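Local coordinates for uric acid degradation bifunctional protein TTL (Arabidopsis thaliana, PDB 2Q37) that catalyses, through its N-terminal OHCU decarboxylase domain, the stereoselective decarboxylation of OHCU to (S)-allantoin, the last step of urate degradation, while its C-terminal domain hydrolyses 5-hydroxyisourate, at residues S76-I81 with I130-A135; D60-Q65 with M164-I169; D28-C33 with L172-L177; K124-F129 with E149-R154. All blocks are in the same frame, centred on the assembly; numbering follows the deposited sequence.

In the fold
All four contacts belong to the all-helical OHCU decarboxylase domain: contact 2 is buried, contacts 1 and 3 are partly buried and contact 4 lies at the surface. Contact 1, centred about 6 Å from the centre of the chain, joins two loops round bound (S)-allantoin and is dominated by backbone hydrogen bonds to that ligand. Contacts 2 and 3 share helix 155-178: both pack a selenomethionine against a tryptophan, and the two methyl ends meet, Met167 CE lying 4.1 Å from Met174 CE. Gln166 and Arg173 extend from this helix towards the site of contact 1. In contact 4, about 15 Å from the centre, a lysine holds a turn's carbonyl; like contact 2, it touches the second subunit.

Contact 1: S76-I81 with I130-A135; sequences SAHPQI and IFIICA. With 3AL (1-[(4S)-2,5-dioxoimidazolidin-4-yl]urea), chain B.
Apolar contacts join the two loops directly: Ile81 CG1 packs against Ile133 CG2 at 3.9 Å and meets the Phe131 ring obliquely at CD2, while its CD1 reaches the methyl of Ala135. Ile130 CG1 sits between the backbone N and the carbonyl carbon (chi1 61°), a rotation that carries CD1 to His78 O at 3.5 Å. Across the segments there is no direct hydrogen bond; water 1 bridges them instead, donating to Phe131 O and accepting from Ile81 N.

The other polar links between the loops run through bound (S)-allantoin, for this is the active site of the OHCU decarboxylase domain, with His78 as proton donor. Backbone groups of 130-135 read the ligand at alternate residues. Phe131 O accepts from N1, Ile133 N gives to O2 and Ile133 O accepts from N9, each at 2.9 Å, and Ala135 N meets O8 at an almost straight 172°. From the other loop, Pro79 O accepts from N1 at 3.2 Å and, weakly, from N3.

His78 ND1 makes a weak bond to ligand O5 at 3.0 Å, bent to 126°, while its NE2 is bonded to Gln166 OE1 on helix 155-178. An alanine here would be likely to leave O5 without this donor and Gln166 OE1 without its imidazole partner. Glu100 also hydrogen-bonds the ligand.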
# COMPACT_ATOMS: atom_id res chain seq x y z
N SER A 76 -4.58 8.77 -7.42
CA SER A 76 -4.06 9.34 -8.65
C SER A 76 -5.10 10.12 -9.45
O SER A 76 -4.76 11.05 -10.18
CB SER A 76 -3.48 8.24 -9.53
OG SER A 76 -4.52 7.43 -10.08
N ALA A 77 -6.37 9.76 -9.30
CA ALA A 77 -7.43 10.43 -10.06
C ALA A 77 -7.65 11.89 -9.67
O ALA A 77 -8.38 12.62 -10.36
CB ALA A 77 -8.73 9.67 -9.91
N HIS A 78 -7.03 12.34 -8.59
CA HIS A 78 -7.24 13.71 -8.15
C HIS A 78 -6.16 14.68 -8.55
O HIS A 78 -5.02 14.30 -8.81
CB HIS A 78 -7.34 13.81 -6.62
CG HIS A 78 -8.42 12.99 -6.01
ND1 HIS A 78 -9.74 13.38 -6.03
CD2 HIS A 78 -8.37 11.84 -5.31
CE1 HIS A 78 -10.46 12.50 -5.35
NE2 HIS A 78 -9.65 11.56 -4.90
N PRO A 79 -6.52 15.95 -8.63
CA PRO A 79 -5.54 16.98 -8.96
C PRO A 79 -4.84 17.28 -7.62
O PRO A 79 -5.45 17.17 -6.55
CB PRO A 79 -6.41 18.16 -9.42
CG PRO A 79 -7.71 17.93 -8.68
CD PRO A 79 -7.90 16.44 -8.80
N GLN A 80 -3.56 17.63 -7.66
CA GLN A 80 -2.85 17.94 -6.43
C GLN A 80 -3.51 19.14 -5.78
O GLN A 80 -4.27 19.87 -6.43
CB GLN A 80 -1.40 18.32 -6.71
CG GLN A 80 -0.62 17.34 -7.53
CD GLN A 80 0.85 17.72 -7.59
OE1 GLN A 80 1.20 18.87 -7.91
NE2 GLN A 80 1.71 16.76 -7.28
N ILE A 81 -3.23 19.35 -4.50
CA ILE A 81 -3.77 20.51 -3.80
C ILE A 81 -2.94 21.71 -4.26
O ILE A 81 -1.76 21.82 -3.93
CB ILE A 81 -3.65 20.36 -2.27
CG1 ILE A 81 -4.62 19.27 -1.78
CG2 ILE A 81 -3.94 21.70 -1.60
CD1 ILE A 81 -6.10 19.55 -2.06
N ILE A 130 0.31 11.06 -4.51
CA ILE A 130 0.20 12.48 -4.17
C ILE A 130 -0.44 12.71 -2.80
O ILE A 130 -1.00 11.79 -2.20
CB ILE A 130 -0.63 13.27 -5.24
CG1 ILE A 130 -2.05 12.72 -5.32
CG2 ILE A 130 0.02 13.15 -6.60
CD1 ILE A 130 -2.98 13.63 -6.08
N PHE A 131 -0.33 13.94 -2.31
CA PHE A 131 -0.91 14.31 -1.03
C PHE A 131 -2.46 14.38 -1.16
O PHE A 131 -2.99 15.18 -1.94
CB PHE A 131 -0.34 15.66 -0.60
CG PHE A 131 -0.95 16.22 0.64
CD1 PHE A 131 -0.76 15.59 1.87
CD2 PHE A 131 -1.70 17.40 0.60
CE1 PHE A 131 -1.33 16.13 3.05
CE2 PHE A 131 -2.27 17.95 1.77
CZ PHE A 131 -2.08 17.31 3.00
N ILE A 132 -3.16 13.54 -0.40
CA ILE A 132 -4.62 13.47 -0.42
C ILE A 132 -5.24 14.01 0.87
O ILE A 132 -4.88 13.60 1.97
CB ILE A 132 -5.11 12.01 -0.59
CG1 ILE A 132 -4.47 11.38 -1.84
CG2 ILE A 132 -6.65 11.97 -0.72
CD1 ILE A 132 -4.88 12.06 -3.15
N ILE A 133 -6.17 14.93 0.72
CA ILE A 133 -6.83 15.52 1.87
C ILE A 133 -8.15 16.06 1.37
O ILE A 133 -8.22 16.60 0.26
CB ILE A 133 -6.01 16.71 2.45
CG1 ILE A 133 -6.53 17.09 3.84
CG2 ILE A 133 -6.14 17.92 1.53
CD1 ILE A 133 -5.82 18.34 4.47
N CYS A 134 -9.20 15.89 2.17
CA CYS A 134 -10.50 16.40 1.81
C CYS A 134 -10.37 17.91 2.02
O CYS A 134 -10.15 18.37 3.13
CB CYS A 134 -11.58 15.81 2.72
SG CYS A 134 -13.29 16.30 2.35
N ALA A 135 -10.46 18.68 0.94
CA ALA A 135 -10.37 20.15 0.99
C ALA A 135 -11.82 20.64 1.09
O ALA A 135 -12.74 19.90 0.72
CB ALA A 135 -9.74 20.66 -0.27
C4 3AL B . -8.57 16.04 -3.72
C5 3AL B . -9.57 16.45 -4.69
O5 3AL B . -9.66 16.38 -5.89
N7 3AL B . -10.65 17.05 -4.03
C8 3AL B . -10.33 17.03 -2.68
O8 3AL B . -11.07 17.49 -1.82
N9 3AL B . -9.09 16.44 -2.46
N3 3AL B . -7.25 16.55 -4.08
C2 3AL B . -6.14 16.17 -3.17
N1 3AL B . -5.05 16.58 -3.48
O2 3AL B . -6.40 15.43 -2.11
O HOH W 1 -1.79 17.18 -3.36

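Contact 2: D60-Q65 with M164-I169; sequences DIWFNQ and MEQMKI. With 3AL (1-[(4S)-2,5-dioxoimidazolidin-4-yl]urea), chain B.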
# COMPACT_ATOMS: atom_id res chain seq x y z
N ASP A 60 -17.53 0.17 3.91
CA ASP A 60 -17.09 -1.20 4.15
C ASP A 60 -16.33 -1.74 2.95
O ASP A 60 -15.31 -2.41 3.11
CB ASP A 60 -18.27 -2.11 4.49
CG ASP A 60 -17.82 -3.46 5.04
OD1 ASP A 60 -17.52 -3.53 6.26
OD2 ASP A 60 -17.73 -4.44 4.25
N ILE A 61 -16.82 -1.46 1.76
CA ILE A 61 -16.15 -1.92 0.57
C ILE A 61 -14.77 -1.25 0.47
O ILE A 61 -13.75 -1.90 0.19
CB ILE A 61 -16.96 -1.57 -0.67
CG1 ILE A 61 -18.24 -2.40 -0.69
CG2 ILE A 61 -16.13 -1.78 -1.94
CD1 ILE A 61 -19.21 -2.02 -1.80
N TRP A 62 -14.73 0.05 0.72
CA TRP A 62 -13.50 0.81 0.63
C TRP A 62 -12.44 0.37 1.64
O TRP A 62 -11.28 0.17 1.29
CB TRP A 62 -13.81 2.31 0.80
CG TRP A 62 -12.61 3.17 0.78
CD1 TRP A 62 -12.04 3.79 1.86
CD2 TRP A 62 -11.80 3.49 -0.35
NE1 TRP A 62 -10.92 4.47 1.46
CE2 TRP A 62 -10.74 4.30 0.11
CE3 TRP A 62 -11.86 3.16 -1.71
CZ2 TRP A 62 -9.74 4.79 -0.74
CZ3 TRP A 62 -10.87 3.65 -2.56
CH2 TRP A 62 -9.82 4.46 -2.07
N PHE A 63 -12.85 0.22 2.89
CA PHE A 63 -11.94 -0.19 3.95
C PHE A 63 -11.67 -1.69 4.09
O PHE A 63 -10.65 -2.08 4.65
CB PHE A 63 -12.43 0.35 5.30
CG PHE A 63 -12.25 1.83 5.46
CD1 PHE A 63 -10.98 2.39 5.42
CD2 PHE A 63 -13.36 2.67 5.62
CE1 PHE A 63 -10.81 3.78 5.55
CE2 PHE A 63 -13.21 4.05 5.75
CZ PHE A 63 -11.93 4.61 5.71
N ASN A 64 -12.55 -2.54 3.57
CA ASN A 64 -12.31 -3.97 3.73
C ASN A 64 -12.34 -4.83 2.47
O ASN A 64 -12.01 -6.02 2.53
CB ASN A 64 -13.32 -4.55 4.72
CG ASN A 64 -13.47 -3.70 5.96
OD1 ASN A 64 -12.49 -3.37 6.62
ND2 ASN A 64 -14.70 -3.33 6.27
N GLN A 65 -12.71 -4.26 1.32
CA GLN A 65 -12.76 -5.08 0.10
C GLN A 65 -11.79 -4.71 -1.01
O GLN A 65 -11.19 -5.59 -1.63
CB GLN A 65 -14.19 -5.10 -0.46
CG GLN A 65 -15.19 -5.75 0.46
CD GLN A 65 -14.63 -7.00 1.13
OE1 GLN A 65 -14.16 -7.94 0.46
NE2 GLN A 65 -14.68 -7.03 2.46
N MSE A 164 -8.47 7.40 4.26
CA MSE A 164 -9.53 8.01 5.03
C MSE A 164 -9.95 9.36 4.42
O MSE A 164 -11.14 9.65 4.29
CB MSE A 164 -9.05 8.20 6.46
CG MSE A 164 -10.07 8.81 7.38
SE MSE A 164 -9.21 9.28 9.03
CE MSE A 164 -8.13 7.65 9.31
N GLU A 165 -8.97 10.18 4.07
CA GLU A 165 -9.26 11.46 3.43
C GLU A 165 -10.06 11.20 2.13
O GLU A 165 -11.04 11.89 1.83
CB GLU A 165 -7.96 12.18 3.12
CG GLU A 165 -7.28 12.73 4.34
CD GLU A 165 -8.20 13.61 5.13
OE1 GLU A 165 -8.74 14.57 4.55
OE2 GLU A 165 -8.39 13.36 6.35
N GLN A 166 -9.64 10.19 1.37
CA GLN A 166 -10.29 9.81 0.12
C GLN A 166 -11.73 9.41 0.39
O GLN A 166 -12.63 9.75 -0.37
CB GLN A 166 -9.52 8.65 -0.51
CG GLN A 166 -10.23 7.87 -1.58
CD GLN A 166 -10.47 8.69 -2.82
OE1 GLN A 166 -9.58 9.38 -3.32
NE2 GLN A 166 -11.69 8.61 -3.35
N MSE A 167 -11.96 8.69 1.47
CA MSE A 167 -13.30 8.25 1.79
C MSE A 167 -14.16 9.44 2.16
O MSE A 167 -15.34 9.47 1.81
CB MSE A 167 -13.28 7.25 2.95
CG MSE A 167 -14.64 6.63 3.23
SE MSE A 167 -15.34 5.58 1.74
CE MSE A 167 -16.94 6.66 1.32
N LYS A 168 -13.60 10.40 2.87
CA LYS A 168 -14.38 11.58 3.23
C LYS A 168 -14.82 12.33 1.95
O LYS A 168 -15.95 12.77 1.85
CB LYS A 168 -13.58 12.52 4.13
CG LYS A 168 -13.30 11.99 5.53
CD LYS A 168 -12.81 13.11 6.44
CE LYS A 168 -11.50 12.76 7.10
NZ LYS A 168 -10.97 13.89 7.92
N ILE A 169 -13.91 12.45 0.98
CA ILE A 169 -14.18 13.13 -0.27
C ILE A 169 -15.33 12.43 -0.99
O ILE A 169 -16.23 13.07 -1.54
CB ILE A 169 -12.95 13.09 -1.20
CG1 ILE A 169 -11.85 13.98 -0.63
CG2 ILE A 169 -13.36 13.52 -2.61
CD1 ILE A 169 -10.49 13.81 -1.29
C4 3AL B . -8.57 16.04 -3.72
C5 3AL B . -9.57 16.45 -4.69
O5 3AL B . -9.66 16.38 -5.89
N7 3AL B . -10.65 17.05 -4.03
C8 3AL B . -10.33 17.03 -2.68
O8 3AL B . -11.07 17.49 -1.82
N9 3AL B . -9.09 16.44 -2.46
N3 3AL B . -7.25 16.55 -4.08
C2 3AL B . -6.14 16.17 -3.17
N1 3AL B . -5.05 16.58 -3.48
O2 3AL B . -6.40 15.43 -2.11
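Helices 51-64 and 155-178 of the OHCU decarboxylase domain pack nearly antiparallel here, and Trp62 and Phe63 of the first meet Gln166 and Met167 of the second. The short axes of 60-64 and 164-169 run at 166° and approach to 11.0 Å, a separation bridged by long side chains.

Met167, a selenomethionine, makes a Met-aromatic contact with Trp62. Its SE lies 4.2 Å from the centroid of the five-membered indole ring, 38° off the normal, and thus approaches obliquely. CG points anti to the backbone N (chi1 -174°) and the chain then bends at chi2, turning SE back beside Trp62 CB at 3.7 Å. At the other end of the indole, Gln166 CG lies close to CZ2, the two side chains crossing at about a right angle. Phe63 closes the cluster: Trp62 CD1 stands 3.7 Å above the centre of its ring, Phe63 CE2 touches Met167 CG at 3.9 Å, and Met164 CA meets the ring edge at Phe63 CZ.

The polar ends of Trp62 and Gln166 find partners outside the two segments. Trp62 NE1 donates to Ala163 O, and the Gln166 amide is engaged by the active-site residue His78. On the same helix, Ile169 CD1 approaches N9 of bound (S)-allantoin at 3.2 Å. With no hydrogen bond between the segments, the contact rests on dispersion and sulfur-aromatic-like attraction; the indole also packs beside the aliphatic part of Gln166, whose amide is a second-shell group that probably helps to orient the catalytic imidazole.

Contact 3: D28-C33 with L172-L177; sequences DEWKVC and LRMAKL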
# COMPACT_ATOMS: atom_id res chain seq x y z
N ASP A 28 -22.87 3.50 -12.45
CA ASP A 28 -21.41 3.33 -12.54
C ASP A 28 -20.61 4.60 -12.84
O ASP A 28 -19.51 4.54 -13.40
CB ASP A 28 -21.05 2.25 -13.57
CG ASP A 28 -21.52 2.60 -14.97
OD1 ASP A 28 -22.74 2.51 -15.23
OD2 ASP A 28 -20.66 2.98 -15.80
N GLU A 29 -21.18 5.75 -12.48
CA GLU A 29 -20.51 7.04 -12.65
C GLU A 29 -19.69 7.22 -11.38
O GLU A 29 -19.30 8.33 -11.03
CB GLU A 29 -21.52 8.17 -12.78
CG GLU A 29 -21.97 8.43 -14.20
CD GLU A 29 -20.80 8.64 -15.14
OE1 GLU A 29 -20.09 7.66 -15.43
OE2 GLU A 29 -20.59 9.80 -15.57
N TRP A 30 -19.46 6.10 -10.70
CA TRP A 30 -18.70 6.06 -9.47
C TRP A 30 -17.21 6.27 -9.70
O TRP A 30 -16.49 6.65 -8.78
CB TRP A 30 -18.89 4.72 -8.76
CG TRP A 30 -20.29 4.38 -8.37
CD1 TRP A 30 -21.15 3.57 -9.04
CD2 TRP A 30 -20.95 4.74 -7.15
NE1 TRP A 30 -22.31 3.39 -8.31
CE2 TRP A 30 -22.21 4.10 -7.14
CE3 TRP A 30 -20.60 5.54 -6.05
CZ2 TRP A 30 -23.12 4.24 -6.09
CZ3 TRP A 30 -21.50 5.68 -5.00
CH2 TRP A 30 -22.75 5.03 -5.03
N LYS A 31 -16.74 6.01 -10.92
CA LYS A 31 -15.33 6.21 -11.23
C LYS A 31 -15.02 7.69 -10.99
O LYS A 31 -13.86 8.06 -10.76
CB LYS A 31 -15.03 5.84 -12.69
CG LYS A 31 -13.53 5.83 -13.05
CD LYS A 31 -12.78 4.70 -12.34
CE LYS A 31 -11.34 4.56 -12.83
NZ LYS A 31 -10.46 5.71 -12.47
N VAL A 32 -16.06 8.51 -11.04
CA VAL A 32 -15.97 9.94 -10.79
C VAL A 32 -16.11 10.21 -9.28
O VAL A 32 -15.50 11.13 -8.74
CB VAL A 32 -17.08 10.70 -11.56
CG1 VAL A 32 -16.92 12.20 -11.35
CG2 VAL A 32 -17.03 10.35 -13.05
N CYS A 33 -16.91 9.38 -8.61
CA CYS A 33 -17.11 9.48 -7.17
C CYS A 33 -16.11 8.65 -6.40
O CYS A 33 -16.35 8.29 -5.25
CB CYS A 33 -18.51 9.02 -6.79
SG CYS A 33 -19.77 10.26 -7.05
N LEU A 172 -18.64 12.98 0.64
CA LEU A 172 -19.02 14.34 0.33
C LEU A 172 -19.69 14.40 -1.03
O LEU A 172 -20.70 15.09 -1.21
CB LEU A 172 -17.75 15.20 0.32
CG LEU A 172 -17.84 16.61 0.88
CD1 LEU A 172 -18.42 17.55 -0.16
CD2 LEU A 172 -18.68 16.60 2.17
N ARG A 173 -19.13 13.67 -1.99
CA ARG A 173 -19.66 13.64 -3.34
C ARG A 173 -20.89 12.76 -3.48
O ARG A 173 -21.69 12.97 -4.38
CB ARG A 173 -18.59 13.16 -4.31
CG ARG A 173 -17.43 14.13 -4.41
CD ARG A 173 -16.36 13.64 -5.35
NE ARG A 173 -15.27 14.59 -5.37
CZ ARG A 173 -14.20 14.50 -6.17
NH1 ARG A 173 -14.09 13.49 -7.01
NH2 ARG A 173 -13.27 15.45 -6.13
N MSE A 174 -21.05 11.79 -2.59
CA MSE A 174 -22.22 10.91 -2.66
C MSE A 174 -23.44 11.66 -2.16
O MSE A 174 -24.55 11.45 -2.64
CB MSE A 174 -22.01 9.65 -1.82
CG MSE A 174 -20.84 8.78 -2.27
SE MSE A 174 -20.88 6.98 -1.53
CE MSE A 174 -20.82 7.42 0.34
N ALA A 175 -23.22 12.54 -1.19
CA ALA A 175 -24.31 13.32 -0.65
C ALA A 175 -24.83 14.22 -1.77
O ALA A 175 -26.04 14.44 -1.90
CB ALA A 175 -23.83 14.16 0.52
N LYS A 176 -23.91 14.70 -2.60
CA LYS A 176 -24.25 15.59 -3.72
C LYS A 176 -25.05 14.88 -4.81
O LYS A 176 -25.72 15.54 -5.62
CB LYS A 176 -22.97 16.18 -4.33
CG LYS A 176 -23.22 17.21 -5.43
CD LYS A 176 -23.51 18.58 -4.85
CE LYS A 176 -24.23 19.49 -5.84
NZ LYS A 176 -25.67 19.10 -6.04
N LEU A 177 -24.98 13.56 -4.85
CA LEU A 177 -25.72 12.80 -5.86
C LEU A 177 -27.09 12.40 -5.34
O LEU A 177 -28.05 12.30 -6.09
CB LEU A 177 -24.95 11.54 -6.27
CG LEU A 177 -23.61 11.69 -7.01
CD1 LEU A 177 -23.07 10.31 -7.34
CD2 LEU A 177 -23.79 12.51 -8.28
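Cys33 and Arg173 bring the two backbones to 6.2 Å between CA atoms, where the loop 28-33 lies along the C-terminal part of helix 155-178; residues 30-32 have helical backbone angles without the regular bonds. This N-terminal arm of the OHCU decarboxylase domain falls within the region required for BRI1 binding, and the contact joins it to the helix that also serves the active site.

Trp30 and Met174, a selenomethionine, form a Met-aromatic contact at the ring edge. The SE atom stands 5.1 Å from the centroid of the six-membered ring, 81° off its normal, and touches CZ3 at 3.8 Å. Met174 also reaches Ile55 and Ala58 on helix 51-64, while Trp30 packs on Ala40 and Met43 of helix 37-44, so the pair ties three helices to the loop. Cys33 SG touches Leu177 CD1 at 3.3 Å and, more loosely, Arg173 CB at 4.2 Å.

Arg173 is extended from CG to NE (chi2 179°), which carries its guanidinium past Cys33 toward the ligand pocket, where NH2 forms a salt bridge with Glu100; on the side of the loop, NH1 uses the guanidinium edge, in plane, for a weak bond of 3.2 Å to Val32 O, bent to 134°.

Contact 4: K124-F129 with E149-R154; sequences KKKFGF and ERYENR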
# COMPACT_ATOMS: atom_id res chain seq x y z
N LYS A 124 5.38 13.32 -3.07
CA LYS A 124 5.20 12.25 -4.05
C LYS A 124 6.45 11.39 -4.10
O LYS A 124 6.37 10.17 -4.23
CB LYS A 124 4.92 12.85 -5.42
CG LYS A 124 4.03 11.99 -6.30
CD LYS A 124 4.75 10.76 -6.81
CE LYS A 124 3.87 10.00 -7.79
NZ LYS A 124 3.20 10.92 -8.77
N LYS A 125 7.60 12.05 -4.02
CA LYS A 125 8.87 11.34 -4.04
C LYS A 125 8.94 10.41 -2.82
O LYS A 125 9.23 9.22 -2.94
CB LYS A 125 10.05 12.33 -4.01
CG LYS A 125 11.42 11.64 -3.98
CD LYS A 125 12.62 12.59 -3.83
CE LYS A 125 13.95 11.80 -3.89
NZ LYS A 125 15.21 12.60 -3.69
N LYS A 126 8.65 10.97 -1.65
CA LYS A 126 8.71 10.18 -0.43
C LYS A 126 7.66 9.07 -0.30
O LYS A 126 8.00 7.93 -0.04
CB LYS A 126 8.64 11.09 0.80
CG LYS A 126 8.79 10.37 2.16
CD LYS A 126 9.01 11.42 3.26
CE LYS A 126 9.23 10.83 4.65
NZ LYS A 126 7.98 10.35 5.30
N PHE A 127 6.38 9.39 -0.52
CA PHE A 127 5.33 8.39 -0.33
C PHE A 127 4.88 7.56 -1.51
O PHE A 127 4.29 6.49 -1.33
CB PHE A 127 4.14 9.06 0.36
CG PHE A 127 4.46 9.57 1.74
CD1 PHE A 127 4.54 8.68 2.82
CD2 PHE A 127 4.74 10.91 1.96
CE1 PHE A 127 4.90 9.14 4.10
CE2 PHE A 127 5.10 11.38 3.24
CZ PHE A 127 5.18 10.49 4.31
N GLY A 128 5.13 8.01 -2.73
CA GLY A 128 4.73 7.22 -3.88
C GLY A 128 3.38 7.55 -4.48
O GLY A 128 3.01 7.01 -5.51
N PHE A 129 2.62 8.41 -3.81
CA PHE A 129 1.32 8.84 -4.32
C PHE A 129 1.23 10.31 -3.92
O PHE A 129 2.01 10.77 -3.07
CB PHE A 129 0.18 8.00 -3.74
CG PHE A 129 0.31 7.73 -2.26
CD1 PHE A 129 -0.04 8.70 -1.31
CD2 PHE A 129 0.80 6.49 -1.82
CE1 PHE A 129 0.09 8.44 0.06
CE2 PHE A 129 0.93 6.22 -0.43
CZ PHE A 129 0.58 7.20 0.51
N GLU A 149 3.21 18.69 7.89
CA GLU A 149 3.03 17.90 9.09
C GLU A 149 3.09 16.42 8.68
O GLU A 149 3.96 15.67 9.13
CB GLU A 149 1.66 18.22 9.70
CG GLU A 149 1.54 17.99 11.19
CD GLU A 149 2.03 19.18 12.02
OE1 GLU A 149 3.18 19.65 11.79
OE2 GLU A 149 1.27 19.66 12.91
N ARG A 150 2.18 16.01 7.80
CA ARG A 150 2.09 14.62 7.36
C ARG A 150 3.33 14.05 6.70
O ARG A 150 3.51 12.83 6.65
CB ARG A 150 0.87 14.44 6.45
CG ARG A 150 -0.44 14.46 7.22
CD ARG A 150 -1.65 14.57 6.31
NE ARG A 150 -1.64 13.54 5.27
CZ ARG A 150 -2.63 13.35 4.42
NH1 ARG A 150 -3.72 14.12 4.49
NH2 ARG A 150 -2.53 12.41 3.50
N TYR A 151 4.19 14.93 6.20
CA TYR A 151 5.41 14.51 5.55
C TYR A 151 6.31 13.66 6.48
O TYR A 151 7.08 12.81 6.02
CB TYR A 151 6.18 15.74 5.07
CG TYR A 151 7.35 15.41 4.17
CD1 TYR A 151 7.14 15.00 2.86
CD2 TYR A 151 8.65 15.48 4.64
CE1 TYR A 151 8.21 14.67 2.03
CE2 TYR A 151 9.73 15.15 3.82
CZ TYR A 151 9.50 14.75 2.53
OH TYR A 151 10.55 14.40 1.72
N GLU A 152 6.19 13.88 7.78
CA GLU A 152 6.98 13.16 8.77
C GLU A 152 6.40 11.82 9.23
O GLU A 152 6.89 11.23 10.19
CB GLU A 152 7.20 14.05 10.00
CG GLU A 152 8.61 14.58 10.17
CD GLU A 152 9.02 15.52 9.06
OE1 GLU A 152 8.24 16.45 8.76
OE2 GLU A 152 10.13 15.34 8.50
N ASN A 153 5.35 11.35 8.57
CA ASN A 153 4.73 10.08 8.94
C ASN A 153 5.43 8.95 8.20
O ASN A 153 6.11 9.18 7.21
CB ASN A 153 3.25 10.09 8.56
CG ASN A 153 2.41 10.99 9.46
OD1 ASN A 153 1.36 11.49 9.05
ND2 ASN A 153 2.86 11.18 10.68
N ARG A 154 5.26 7.73 8.70
CA ARG A 154 5.83 6.56 8.04
C ARG A 154 4.97 6.33 6.79
O ARG A 154 3.76 6.54 6.82
CB ARG A 154 5.69 5.30 8.92
CG ARG A 154 6.31 5.32 10.32
CD ARG A 154 5.93 4.01 11.04
NE ARG A 154 6.23 2.84 10.21
CZ ARG A 154 5.56 1.69 10.22
NH1 ARG A 154 4.52 1.53 11.04
NH2 ARG A 154 5.90 0.71 9.40
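Lys126 leaves helix 110-127 with its side chain extended until chi4 (-77°) turns NZ over to Tyr151 O. Tyr151 has CG anti to its N (chi1 -170°), which swings its ring back under the lysine chain. The bond from Lys126 NZ to Tyr151 O is 2.7 Å, with a C=O...N angle of 158° and the donor somewhat tilted from the carbonyl plane. Lys126 CD lies over one face of the Tyr151 ring as a CH-pi contact, 3.7 Å from the centroid; the charged NZ is too distant for more than a weak cation-pi attraction.

The acceptor belongs to a type I beta turn, Arg150 to Asn153, in the link between helices 140-150 and 155-178. Phe127 directs its ring edge at this turn: Phe127 CZ is 3.3 Å from Asn153 O, and Phe127 CE2 meets Tyr151 CD1 at 4.2 Å. A glycine in place of Tyr151 would probably leave the lysine methylenes without their aromatic face and Phe127 CE2 without its contact to the tyrosine ring, though the backbone carbonyl would remain.

Arg154, at the N-cap position of helix 155-178, sends NE to Phe63 O of the second subunit.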